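Iron-regulated outer membrane protein (Neisseria meningitidis, PDB 4B7O) transports iron across the outer membrane as a TonB-dependent transporter, probably taking it up in siderophore-bound form and perhaps also acting as a signalling receptor. Local coordinates at residues 122-127 and 308-313; 112-117 and 136-141; 320-325 and 378-383; 484-489 and 534-539. All coordinates share one frame; numbering follows the deposited sequence.

Interaction 1 (122-127 and 308-313)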
loop_
_atom_site.group_PDB
_atom_site.type_symbol
_atom_site.label_atom_id
_atom_site.label_comp_id
_atom_site.label_asym_id
_atom_site.label_seq_id
_atom_site.Cartn_x
_atom_site.Cartn_y
_atom_site.Cartn_z
ATOM N N ASP A 122 -4.377 -0.375 10.692
ATOM C CA ASP A 122 -4.278 -0.611 12.129
ATOM C C ASP A 122 -3.017 -1.356 12.587
ATOM O O ASP A 122 -3.042 -2.115 13.563
ATOM C CB ASP A 122 -5.537 -1.285 12.609
ATOM C CG ASP A 122 -6.743 -0.397 12.450
ATOM O OD1 ASP A 122 -6.619 0.831 12.689
ATOM O OD2 ASP A 122 -7.819 -0.912 12.099
ATOM N N ASN A 123 -1.911 -1.120 11.884
ATOM C CA ASN A 123 -0.681 -1.768 12.244
ATOM C C ASN A 123 -0.664 -3.303 12.013
ATOM O O ASN A 123 -0.080 -4.040 12.788
ATOM C CB ASN A 123 -0.310 -1.465 13.711
ATOM C CG ASN A 123 1.205 -1.451 13.915
ATOM O OD1 ASN A 123 1.948 -1.081 13.004
ATOM N ND2 ASN A 123 1.665 -1.872 15.090
ATOM N N ALA A 124 -1.325 -3.765 10.956
ATOM C CA ALA A 124 -1.238 -5.131 10.537
ATOM C C ALA A 124 -1.056 -5.143 9.044
ATOM O O ALA A 124 -1.759 -4.462 8.332
ATOM C CB ALA A 124 -2.506 -5.866 10.914
ATOM N N TYR A 125 -0.146 -5.973 8.562
ATOM C CA TYR A 125 0.157 -5.998 7.164
ATOM C C TYR A 125 0.950 -7.273 6.885
ATOM O O TYR A 125 1.636 -7.816 7.730
ATOM C CB TYR A 125 1.023 -4.765 6.809
ATOM C CG TYR A 125 2.260 -4.569 7.743
ATOM C CD1 TYR A 125 2.162 -3.848 8.922
ATOM C CD2 TYR A 125 3.493 -5.094 7.420
ATOM C CE1 TYR A 125 3.255 -3.679 9.780
ATOM C CE2 TYR A 125 4.595 -4.909 8.250
ATOM C CZ TYR A 125 4.452 -4.198 9.426
ATOM O OH TYR A 125 5.528 -4.014 10.238
ATOM N N SER A 126 0.942 -7.673 5.645
ATOM C CA SER A 126 1.493 -8.932 5.236
ATOM C C SER A 126 2.288 -8.574 4.016
ATOM O O SER A 126 2.010 -7.581 3.381
ATOM C CB SER A 126 0.310 -9.828 4.821
ATOM O OG SER A 126 0.707 -10.820 3.934
ATOM N N ASP A 127 3.274 -9.380 3.667
ATOM C CA ASP A 127 4.088 -9.010 2.550
ATOM C C ASP A 127 4.013 -10.020 1.434
ATOM O O ASP A 127 4.637 -9.848 0.376
ATOM C CB ASP A 127 5.524 -8.708 3.021
ATOM C CG ASP A 127 6.280 -9.934 3.474
ATOM O OD1 ASP A 127 5.641 -10.924 3.890
ATOM O OD2 ASP A 127 7.530 -9.878 3.434
ATOM N N GLN A 308 -9.950 -9.279 1.812
ATOM C CA GLN A 308 -8.989 -9.047 2.872
ATOM C C GLN A 308 -9.800 -8.892 4.135
ATOM O O GLN A 308 -10.760 -8.106 4.175
ATOM C CB GLN A 308 -8.189 -7.765 2.595
ATOM C CG GLN A 308 -7.016 -7.561 3.554
ATOM C CD GLN A 308 -6.094 -6.423 3.135
ATOM O OE1 GLN A 308 -5.068 -6.648 2.507
ATOM N NE2 GLN A 308 -6.481 -5.186 3.451
ATOM N N SER A 309 -9.425 -9.626 5.168
ATOM C CA SER A 309 -10.113 -9.582 6.461
ATOM C C SER A 309 -9.129 -9.344 7.543
ATOM O O SER A 309 -8.011 -9.811 7.466
ATOM C CB SER A 309 -10.782 -10.919 6.771
ATOM O OG SER A 309 -11.983 -10.904 6.060
ATOM N N ASN A 310 -9.572 -8.682 8.595
ATOM C CA ASN A 310 -8.687 -8.322 9.682
ATOM C C ASN A 310 -9.399 -8.419 11.018
ATOM O O ASN A 310 -10.425 -7.761 11.228
ATOM C CB ASN A 310 -8.200 -6.881 9.460
ATOM C CG ASN A 310 -6.914 -6.582 10.205
ATOM O OD1 ASN A 310 -6.247 -7.499 10.723
ATOM N ND2 ASN A 310 -6.540 -5.295 10.259
ATOM N N THR A 311 -8.865 -9.208 11.932
ATOM C CA THR A 311 -9.331 -9.156 13.306
ATOM C C THR A 311 -8.243 -8.594 14.196
ATOM O O THR A 311 -7.114 -9.111 14.252
ATOM C CB THR A 311 -9.706 -10.564 13.798
ATOM O OG1 THR A 311 -10.609 -11.094 12.843
ATOM C CG2 THR A 311 -10.396 -10.499 15.119
ATOM N N ASN A 312 -8.558 -7.526 14.894
ATOM C CA ASN A 312 -7.477 -6.769 15.509
ATOM C C ASN A 312 -7.814 -6.471 16.917
ATOM O O ASN A 312 -8.945 -6.024 17.230
ATOM C CB ASN A 312 -7.184 -5.456 14.776
ATOM C CG ASN A 312 -5.767 -4.895 15.134
ATOM O OD1 ASN A 312 -4.768 -5.192 14.484
ATOM N ND2 ASN A 312 -5.691 -4.136 16.182
ATOM N N LEU A 313 -6.833 -6.711 17.776
ATOM C CA LEU A 313 -6.966 -6.271 19.133
ATOM C C LEU A 313 -5.866 -5.308 19.444
ATOM O O LEU A 313 -4.713 -5.630 19.239
ATOM C CB LEU A 313 -6.861 -7.472 20.047
ATOM C CG LEU A 313 -7.087 -7.272 21.541
ATOM C CD1 LEU A 313 -8.516 -6.855 21.861
ATOM C CD2 LEU A 313 -6.818 -8.600 22.220
#
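Asn312 OD1 accepts a weak hydrogen bond from Asn329 ND2 and stands 3.6 Å from the carbonyl oxygen O of Asp122. The same amide of Asn329 donates to Asn123 O, so this one side chain of the neighbouring barrel strand 323-339 links the two sides of the contact. With oxygen facing oxygen, Asp122 and Asn312 form no direct bond, and the weak bond from Asn329 may offset the approach of the two oxygens. Asp122 CB adds a distant touch, 4.4 Å from Asn312 OD1, while the carboxylate of Asp122 finds a partner within the plug, OD2 being hydrogen-bonded to Thr171 OG1. Two residues further on, the methyl of Ala124 faces the outer end of the Asn310 amide and is placed evenly between its two heteroatoms, with CB 4.1 Å from Asn310 OD1 and from Asn310 ND2. The same methyl also reaches toward Asn312, its CB lying 4.3 Å from Asn312 OD1. Both asparagine side chains leave the strand on the plug side, and CG anti to the backbone N (chi1 -159° in Asn310 and -161° in Asn312) carries the amides out toward the loop. Tyr331 of strand 323-339 packs beside Ala124 and Asn312. Asn310 and Asn312 alternate along their strand with Ser309 and Thr311, whose hydroxyls bond instead to Glu272 and His270. A plug loop resting on the inward-facing polar side chains of a barrel strand is characteristic of the TonB-dependent transporter fold, in which a globular plug fills the beta-barrel.

Interaction 2 (112-117 and 136-141)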
loop_
_atom_site.group_PDB
_atom_site.type_symbol
_atom_site.label_atom_id
_atom_site.label_comp_id
_atom_site.label_asym_id
_atom_site.label_seq_id
_atom_site.Cartn_x
_atom_site.Cartn_y
_atom_site.Cartn_z
ATOM N N MET A 112 9.295 2.711 -6.024
ATOM C CA MET A 112 9.478 1.343 -5.539
ATOM C C MET A 112 8.125 0.764 -5.383
ATOM O O MET A 112 7.191 1.491 -4.981
ATOM C CB MET A 112 10.220 1.309 -4.233
ATOM C CG MET A 112 11.592 1.929 -4.288
ATOM S SD MET A 112 12.708 1.029 -5.392
ATOM C CE MET A 112 12.944 -0.482 -4.504
ATOM N N GLY A 113 7.978 -0.504 -5.769
ATOM C CA GLY A 113 6.630 -1.112 -5.840
ATOM C C GLY A 113 6.217 -1.872 -4.572
ATOM O O GLY A 113 6.969 -1.905 -3.569
ATOM N N GLN A 114 5.059 -2.542 -4.618
ATOM C CA GLN A 114 4.541 -3.209 -3.398
ATOM C C GLN A 114 5.335 -4.417 -2.929
ATOM O O GLN A 114 5.108 -4.923 -1.834
ATOM C CB GLN A 114 3.104 -3.596 -3.548
ATOM C CG GLN A 114 2.188 -2.409 -3.445
ATOM C CD GLN A 114 0.840 -2.661 -4.100
ATOM O OE1 GLN A 114 0.747 -2.930 -5.323
ATOM N NE2 GLN A 114 -0.216 -2.584 -3.293
ATOM N N ASN A 115 6.260 -4.890 -3.745
ATOM C CA ASN A 115 7.218 -5.824 -3.230
ATOM C C ASN A 115 8.021 -5.225 -2.040
ATOM O O ASN A 115 8.490 -5.958 -1.185
ATOM C CB ASN A 115 8.126 -6.312 -4.345
ATOM C CG ASN A 115 9.325 -7.074 -3.825
ATOM O OD1 ASN A 115 9.223 -8.242 -3.459
ATOM N ND2 ASN A 115 10.467 -6.415 -3.783
ATOM N N SER A 116 8.133 -3.913 -1.935
ATOM C CA SER A 116 8.868 -3.361 -0.779
ATOM C C SER A 116 8.028 -2.390 0.021
ATOM O O SER A 116 8.407 -2.046 1.145
ATOM C CB SER A 116 10.171 -2.638 -1.181
ATOM O OG SER A 116 10.355 -2.589 -2.591
ATOM N N VAL A 117 6.940 -1.870 -0.554
ATOM C CA VAL A 117 6.143 -0.941 0.260
ATOM C C VAL A 117 4.882 -1.574 0.787
ATOM O O VAL A 117 4.115 -2.122 0.047
ATOM C CB VAL A 117 5.995 0.444 -0.385
ATOM C CG1 VAL A 117 6.398 0.426 -1.840
ATOM C CG2 VAL A 117 4.653 1.151 -0.125
ATOM N N ARG A 136 -0.926 -5.981 -5.024
ATOM C CA ARG A 136 -1.362 -6.424 -3.729
ATOM C C ARG A 136 -2.630 -5.627 -3.299
ATOM O O ARG A 136 -2.837 -4.491 -3.717
ATOM C CB ARG A 136 -0.213 -6.280 -2.752
ATOM C CG ARG A 136 0.927 -7.266 -3.080
ATOM C CD ARG A 136 2.116 -6.969 -2.165
ATOM N NE ARG A 136 3.061 -8.071 -1.983
ATOM C CZ ARG A 136 3.977 -8.448 -2.872
ATOM N NH1 ARG A 136 4.111 -7.838 -4.058
ATOM N NH2 ARG A 136 4.788 -9.450 -2.554
ATOM N N PHE A 137 -3.481 -6.239 -2.501
ATOM C CA PHE A 137 -4.792 -5.656 -2.133
ATOM C C PHE A 137 -4.637 -4.259 -1.508
ATOM O O PHE A 137 -3.877 -4.095 -0.529
ATOM C CB PHE A 137 -5.518 -6.583 -1.130
ATOM C CG PHE A 137 -6.993 -6.305 -1.013
ATOM C CD1 PHE A 137 -7.486 -5.270 -0.167
ATOM C CD2 PHE A 137 -7.915 -7.058 -1.755
ATOM C CE1 PHE A 137 -8.861 -4.994 -0.096
ATOM C CE2 PHE A 137 -9.279 -6.783 -1.679
ATOM C CZ PHE A 137 -9.758 -5.758 -0.849
ATOM N N ILE A 138 -5.365 -3.270 -2.040
ATOM C CA ILE A 138 -5.341 -1.947 -1.472
ATOM C C ILE A 138 -6.641 -1.607 -0.770
ATOM O O ILE A 138 -7.698 -1.661 -1.374
ATOM C CB ILE A 138 -5.107 -0.863 -2.531
ATOM C CG1 ILE A 138 -3.773 -1.091 -3.239
ATOM C CG2 ILE A 138 -5.083 0.467 -1.811
ATOM C CD1 ILE A 138 -3.526 -0.260 -4.496
ATOM N N VAL A 139 -6.562 -1.189 0.488
ATOM C CA VAL A 139 -7.763 -1.007 1.352
ATOM C C VAL A 139 -8.743 0.078 0.865
ATOM O O VAL A 139 -8.381 0.989 0.131
ATOM C CB VAL A 139 -7.350 -0.663 2.797
ATOM C CG1 VAL A 139 -6.834 0.771 2.847
ATOM C CG2 VAL A 139 -8.512 -0.854 3.756
ATOM N N ASP A 140 -9.986 -0.024 1.285
ATOM C CA ASP A 140 -11.003 0.830 0.747
ATOM C C ASP A 140 -11.148 2.007 1.722
ATOM O O ASP A 140 -11.401 1.821 2.896
ATOM C CB ASP A 140 -12.275 -0.003 0.605
ATOM C CG ASP A 140 -13.519 0.844 0.450
ATOM O OD1 ASP A 140 -13.420 1.944 -0.130
ATOM O OD2 ASP A 140 -14.601 0.429 0.953
ATOM N N PRO A 141 -10.976 3.225 1.238
ATOM C CA PRO A 141 -11.024 4.446 2.054
ATOM C C PRO A 141 -12.275 4.634 2.843
ATOM O O PRO A 141 -12.293 5.382 3.824
ATOM C CB PRO A 141 -10.921 5.582 1.016
ATOM C CG PRO A 141 -11.204 4.936 -0.318
ATOM C CD PRO A 141 -10.669 3.520 -0.173
#
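Gln114 uses both polar atoms of its side-chain amide on the backbone of Arg136, joining two loops of the plug domain of this TonB-dependent transporter. NE2 donates to Arg136 O at 3.3 Å, while OE1 accepts a weak bond from Arg136 N at 3.5 Å. The first of these is bent, N-H...O 140°, and its donor stands above the carbonyl plane, 46° out of it. Gln114 NE2 also lies 3.9 Å from Ile138 CG1, a nonpolar neighbour beside the amide. The side chains of Gln114 and Arg136 run past each other in opposite directions, and their carbon chains touch, Gln114 CB to Arg136 CD at 3.8 Å. The guanidinium lies against the turn, with Gln114 O over one of its faces, 3.4 Å above the plane and offset toward the rim, and Asn115 CA over the same face.

In the next shell, Leu107 N hydrogen-bonds to Gln114 OE1 and so helps to set the rotation of the amide. Arg136 NH2 is bound to Asp127 O of the loop in 122-127, and Ile119 packs on both Gln114 and Ile138. Toward the barrel, Asn115 O accepts from Arg509 and Arg512. The turn that carries Gln114 is closed by Gly113 O, which takes Ser116 N at 2.8 Å and Val117 N at 3.0 Å from opposite faces of its carbonyl plane.

Interaction 3 (320-325 and 378-383)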
loop_
_atom_site.group_PDB
_atom_site.type_symbol
_atom_site.label_atom_id
_atom_site.label_comp_id
_atom_site.label_asym_id
_atom_site.label_seq_id
_atom_site.Cartn_x
_atom_site.Cartn_y
_atom_site.Cartn_z
ATOM N N LEU A 320 2.484 3.385 33.550
ATOM C CA LEU A 320 2.504 2.051 34.083
ATOM C C LEU A 320 3.794 1.842 34.888
ATOM O O LEU A 320 4.577 0.880 34.656
ATOM C CB LEU A 320 2.427 1.080 32.914
ATOM C CG LEU A 320 1.970 -0.339 33.217
ATOM C CD1 LEU A 320 0.637 -0.612 32.501
ATOM C CD2 LEU A 320 3.084 -1.320 32.826
ATOM N N GLY A 321 4.010 2.739 35.851
ATOM C CA GLY A 321 5.249 2.699 36.619
ATOM C C GLY A 321 6.402 3.123 35.734
ATOM O O GLY A 321 6.392 4.221 35.176
ATOM N N PHE A 322 7.377 2.243 35.547
ATOM C CA PHE A 322 8.569 2.621 34.762
ATOM C C PHE A 322 8.348 2.734 33.214
ATOM O O PHE A 322 9.225 3.206 32.440
ATOM C CB PHE A 322 9.779 1.749 35.165
ATOM C CG PHE A 322 9.830 0.389 34.503
ATOM C CD1 PHE A 322 10.266 0.258 33.163
ATOM C CD2 PHE A 322 9.514 -0.787 35.231
ATOM C CE1 PHE A 322 10.353 -0.998 32.557
ATOM C CE2 PHE A 322 9.591 -2.050 34.623
ATOM C CZ PHE A 322 10.018 -2.154 33.289
ATOM N N VAL A 323 7.162 2.307 32.781
ATOM C CA VAL A 323 6.758 2.404 31.400
ATOM C C VAL A 323 5.766 3.578 31.271
ATOM O O VAL A 323 4.692 3.585 31.892
ATOM C CB VAL A 323 6.200 1.058 30.917
ATOM C CG1 VAL A 323 5.375 1.215 29.643
ATOM C CG2 VAL A 323 7.334 0.022 30.773
ATOM N N GLU A 324 6.173 4.577 30.483
ATOM C CA GLU A 324 5.392 5.785 30.262
ATOM C C GLU A 324 4.226 5.493 29.315
ATOM O O GLU A 324 3.099 5.973 29.514
ATOM C CB GLU A 324 6.280 6.891 29.642
ATOM C CG GLU A 324 5.510 8.182 29.329
ATOM C CD GLU A 324 6.403 9.368 28.975
ATOM O OE1 GLU A 324 7.646 9.230 29.049
ATOM O OE2 GLU A 324 5.844 10.438 28.629
ATOM N N LYS A 325 4.514 4.712 28.271
ATOM C CA LYS A 325 3.526 4.353 27.266
ATOM C C LYS A 325 3.829 3.010 26.604
ATOM O O LYS A 325 4.975 2.725 26.194
ATOM C CB LYS A 325 3.409 5.445 26.212
ATOM C CG LYS A 325 2.399 5.117 25.150
ATOM C CD LYS A 325 1.684 6.373 24.701
ATOM C CE LYS A 325 1.049 6.134 23.333
ATOM N NZ LYS A 325 -0.080 7.091 23.138
ATOM N N LEU A 378 13.147 6.620 25.820
ATOM C CA LEU A 378 13.757 5.389 25.352
ATOM C C LEU A 378 12.611 4.517 24.823
ATOM O O LEU A 378 11.563 4.389 25.490
ATOM C CB LEU A 378 14.411 4.676 26.534
ATOM C CG LEU A 378 15.310 3.466 26.229
ATOM C CD1 LEU A 378 16.251 3.669 25.042
ATOM C CD2 LEU A 378 16.145 3.089 27.450
ATOM N N LYS A 379 12.763 3.955 23.631
ATOM C CA LYS A 379 11.697 3.077 23.095
ATOM C C LYS A 379 12.269 1.721 22.864
ATOM O O LYS A 379 13.411 1.598 22.387
ATOM C CB LYS A 379 11.157 3.560 21.748
ATOM C CG LYS A 379 10.313 4.824 21.753
ATOM C CD LYS A 379 10.256 5.371 20.333
ATOM C CE LYS A 379 8.894 5.256 19.671
ATOM N NZ LYS A 379 7.877 5.870 20.572
ATOM N N TYR A 380 11.484 0.684 23.185
ATOM C CA TYR A 380 11.915 -0.676 22.887
ATOM C C TYR A 380 10.641 -1.491 22.703
ATOM O O TYR A 380 9.568 -1.161 23.250
ATOM C CB TYR A 380 12.816 -1.223 24.026
ATOM C CG TYR A 380 12.174 -0.959 25.382
ATOM C CD1 TYR A 380 12.160 0.311 25.900
ATOM C CD2 TYR A 380 11.506 -1.980 26.114
ATOM C CE1 TYR A 380 11.568 0.605 27.117
ATOM C CE2 TYR A 380 10.879 -1.694 27.340
ATOM C CZ TYR A 380 10.928 -0.396 27.838
ATOM O OH TYR A 380 10.306 -0.027 29.010
ATOM N N GLY A 381 10.757 -2.544 21.920
ATOM C CA GLY A 381 9.661 -3.425 21.741
ATOM C C GLY A 381 9.993 -4.607 20.904
ATOM O O GLY A 381 11.167 -4.855 20.570
ATOM N N ILE A 382 8.937 -5.303 20.524
ATOM C CA ILE A 382 9.020 -6.662 19.926
ATOM C C ILE A 382 8.021 -6.783 18.788
ATOM O O ILE A 382 6.896 -6.339 18.917
ATOM C CB ILE A 382 8.591 -7.710 20.988
ATOM C CG1 ILE A 382 9.575 -7.717 22.142
ATOM C CG2 ILE A 382 8.587 -9.116 20.413
ATOM C CD1 ILE A 382 10.895 -8.331 21.696
ATOM N N ASN A 383 8.447 -7.394 17.689
ATOM C CA ASN A 383 7.632 -7.588 16.518
ATOM C C ASN A 383 7.614 -9.067 16.207
ATOM O O ASN A 383 8.689 -9.673 16.080
ATOM C CB ASN A 383 8.276 -6.893 15.324
ATOM C CG ASN A 383 8.509 -5.411 15.550
ATOM O OD1 ASN A 383 9.638 -4.945 15.382
ATOM N ND2 ASN A 383 7.449 -4.666 15.932
#
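The Phe322 ring is met at its edge, close to the ring plane, by the hydroxyl of Tyr380, with Tyr380 OH 3.7 Å from Phe322 CE1. The two side chains cross at about a right angle, and the tyrosine touches through its oxygen. The tyrosine ring itself meets Phe368 of the intervening strand 355-373, their planes only about 10° apart. A methyl of Val323 completes the contact: CG2 lies 3.5 Å from Tyr380 OH, and Phe368 also touches Val323. Tyr380 reaches this place with CG between its backbone N and carbonyl carbon (chi1 48°), which swings the ring across strand 355-373 toward the hairpin end.

Phe322 and Val323 are held by a type II' beta turn running from Leu320 to Val323, with Gly321 at its second position. Leu320 N bonds to Val323 O at 2.8 Å, and Val323 N returns a weak bond to Leu320 O. This two-residue turn joins strands 303-320 and 323-339 as a beta-hairpin at one end of the barrel. Just beyond it, Glu324 and Lys325 both face Asp369, a classic beta bulge that turns the chain where strand 323-339 begins.

The polar need of the tyrosine is met by the intervening strand, where Ser370 OG is hydrogen-bonded to Tyr380 OH. What passes between the hairpin and strand 376-391 is therefore van der Waals contact of a hydroxyl with ring and methyl carbons, which adds little directional hold; the tyrosine is probably placed by Ser370 and the Phe368 ring instead.

Interaction 4 (484-489 and 534-539)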
loop_
_atom_site.group_PDB
_atom_site.type_symbol
_atom_site.label_atom_id
_atom_site.label_comp_id
_atom_site.label_asym_id
_atom_site.label_seq_id
_atom_site.Cartn_x
_atom_site.Cartn_y
_atom_site.Cartn_z
ATOM N N LEU A 484 21.441 -7.083 12.308
ATOM C CA LEU A 484 21.329 -5.918 13.226
ATOM C C LEU A 484 21.155 -4.656 12.382
ATOM O O LEU A 484 21.927 -4.416 11.452
ATOM C CB LEU A 484 22.609 -5.787 14.082
ATOM C CG LEU A 484 22.623 -6.400 15.490
ATOM C CD1 LEU A 484 21.591 -5.813 16.446
ATOM C CD2 LEU A 484 22.450 -7.910 15.438
ATOM N N ASN A 485 20.169 -3.846 12.700
ATOM C CA ASN A 485 19.943 -2.669 11.888
ATOM C C ASN A 485 19.986 -1.391 12.691
ATOM O O ASN A 485 19.104 -1.163 13.529
ATOM C CB ASN A 485 18.633 -2.774 11.144
ATOM C CG ASN A 485 18.551 -3.996 10.268
ATOM O OD1 ASN A 485 19.264 -4.161 9.243
ATOM N ND2 ASN A 485 17.642 -4.832 10.623
ATOM N N PRO A 486 21.033 -0.566 12.463
ATOM C CA PRO A 486 21.263 0.650 13.233
ATOM C C PRO A 486 20.671 1.836 12.552
ATOM O O PRO A 486 20.743 1.939 11.347
ATOM C CB PRO A 486 22.788 0.776 13.233
ATOM C CG PRO A 486 23.238 0.128 11.986
ATOM C CD PRO A 486 22.245 -0.960 11.707
ATOM N N SER A 487 20.081 2.735 13.304
ATOM C CA SER A 487 19.573 3.916 12.655
ATOM C C SER A 487 19.775 5.167 13.509
ATOM O O SER A 487 19.686 5.086 14.750
ATOM C CB SER A 487 18.084 3.720 12.346
ATOM O OG SER A 487 17.332 3.693 13.552
ATOM N N PHE A 488 19.994 6.312 12.849
ATOM C CA PHE A 488 19.932 7.609 13.562
ATOM C C PHE A 488 19.440 8.736 12.683
ATOM O O PHE A 488 19.555 8.697 11.475
ATOM C CB PHE A 488 21.304 7.928 14.298
ATOM C CG PHE A 488 22.449 8.383 13.376
ATOM C CD1 PHE A 488 22.764 7.711 12.216
ATOM C CD2 PHE A 488 23.215 9.509 13.706
ATOM C CE1 PHE A 488 23.791 8.150 11.375
ATOM C CE2 PHE A 488 24.243 9.965 12.889
ATOM C CZ PHE A 488 24.544 9.275 11.725
ATOM N N GLY A 489 18.855 9.734 13.286
ATOM C CA GLY A 489 18.450 10.906 12.556
ATOM C C GLY A 489 18.404 12.104 13.480
ATOM O O GLY A 489 18.421 11.963 14.712
ATOM N N ALA A 534 18.178 -11.787 4.093
ATOM C CA ALA A 534 17.294 -10.600 3.934
ATOM C C ALA A 534 17.910 -9.470 3.124
ATOM O O ALA A 534 19.104 -9.238 3.185
ATOM C CB ALA A 534 16.843 -10.059 5.277
ATOM N N GLU A 535 17.071 -8.791 2.347
ATOM C CA GLU A 535 17.411 -7.581 1.617
ATOM C C GLU A 535 17.736 -6.525 2.627
ATOM O O GLU A 535 16.955 -6.301 3.569
ATOM C CB GLU A 535 16.200 -7.105 0.843
ATOM C CG GLU A 535 16.071 -7.741 -0.515
ATOM C CD GLU A 535 14.747 -7.402 -1.197
ATOM O OE1 GLU A 535 13.836 -6.856 -0.499
ATOM O OE2 GLU A 535 14.636 -7.643 -2.432
ATOM N N ARG A 536 18.837 -5.827 2.413
ATOM C CA ARG A 536 19.291 -4.829 3.430
ATOM C C ARG A 536 19.393 -3.417 2.863
ATOM O O ARG A 536 20.121 -3.159 1.902
ATOM C CB ARG A 536 20.587 -5.276 4.126
ATOM C CG ARG A 536 20.831 -4.531 5.423
ATOM C CD ARG A 536 21.566 -5.380 6.412
ATOM N NE ARG A 536 21.841 -4.673 7.666
ATOM C CZ ARG A 536 22.947 -3.959 7.873
ATOM N NH1 ARG A 536 23.857 -3.843 6.886
ATOM N NH2 ARG A 536 23.131 -3.366 9.059
ATOM N N ALA A 537 18.576 -2.526 3.390
ATOM C CA ALA A 537 18.525 -1.186 2.821
ATOM C C ALA A 537 19.353 -0.269 3.710
ATOM O O ALA A 537 19.322 -0.391 4.959
ATOM C CB ALA A 537 17.080 -0.682 2.774
ATOM N N ARG A 538 20.077 0.641 3.070
ATOM C CA ARG A 538 20.613 1.789 3.796
ATOM C C ARG A 538 20.014 3.051 3.199
ATOM O O ARG A 538 20.232 3.312 2.045
ATOM C CB ARG A 538 22.144 1.820 3.702
ATOM C CG ARG A 538 22.793 2.773 4.697
ATOM C CD ARG A 538 24.316 2.858 4.505
ATOM N NE ARG A 538 24.774 3.175 3.139
ATOM C CZ ARG A 538 25.996 3.661 2.863
ATOM N NH1 ARG A 538 26.849 3.919 3.856
ATOM N NH2 ARG A 538 26.387 3.907 1.606
ATOM N N ASN A 539 19.251 3.802 3.981
ATOM C CA ASN A 539 18.569 4.970 3.474
ATOM C C ASN A 539 19.099 6.251 4.115
ATOM O O ASN A 539 19.026 6.437 5.306
ATOM C CB ASN A 539 17.036 4.837 3.694
ATOM C CG ASN A 539 16.222 5.901 2.972
ATOM O OD1 ASN A 539 16.090 5.872 1.772
ATOM N ND2 ASN A 539 15.658 6.848 3.722
#
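Arg536 turns the edge of its guanidinium toward strand 478-493 and meets two oxygens there: NH2 donates to Leu484 O at 2.9 Å, and NE donates to Asn485 OD1 at 3.1 Å. The amide of Asn485 and the guanidinium are only 27° apart in plane, and the two side chains run past each other in opposite directions. A bend at chi2 (149°) in an arginine whose CG is anti to the backbone N lays the group across to both acceptors. Pro486 crosses the arginine at about a right angle, with its CD 3.7 Å from Arg536 NH2.

The two segments run nearly parallel, 9.4 Å between axes, because strand 498-509 lies between them as antiparallel neighbour to both. Tyr506 of that middle strand touches both Pro486 and Arg536, and Ser508 OG is hydrogen-bonded to Asn485 ND2.

Asn485 is thus fixed from both ends of its amide, offering its oxygen to the arginine and its nitrogen to the serine. Across this contact the positive charge meets neutral oxygens rather than a carboxylate, so it is probably steadied by dipoles, and the two bonds, each moderately bent at the hydrogen, tie together next-but-one strands of the barrel.

In the fold
Interactions 1 and 2 are buried near the middle of the chain, whereas interactions 3 and 4 lie farther out and are partly buried. Interaction 2 stays inside the plug, interaction 1 joins plug to barrel, and interactions 3 and 4 each bridge barrel strands separated by one strand. Interactions 1 and 2 meet directly through the arginine and the plug loop, and Gln308 of interaction 1 packs on Phe137. Strands 303-320 and 323-339, neighbours in the barrel, connect interaction 1 with interaction 3. Side chains bond to backbone across interactions 2 and 4, and in 4 also to a side chain, whereas interactions 1 and 3 rely on packing, with several polar groups bonded outside the contact, as Asp122 and Tyr380 are.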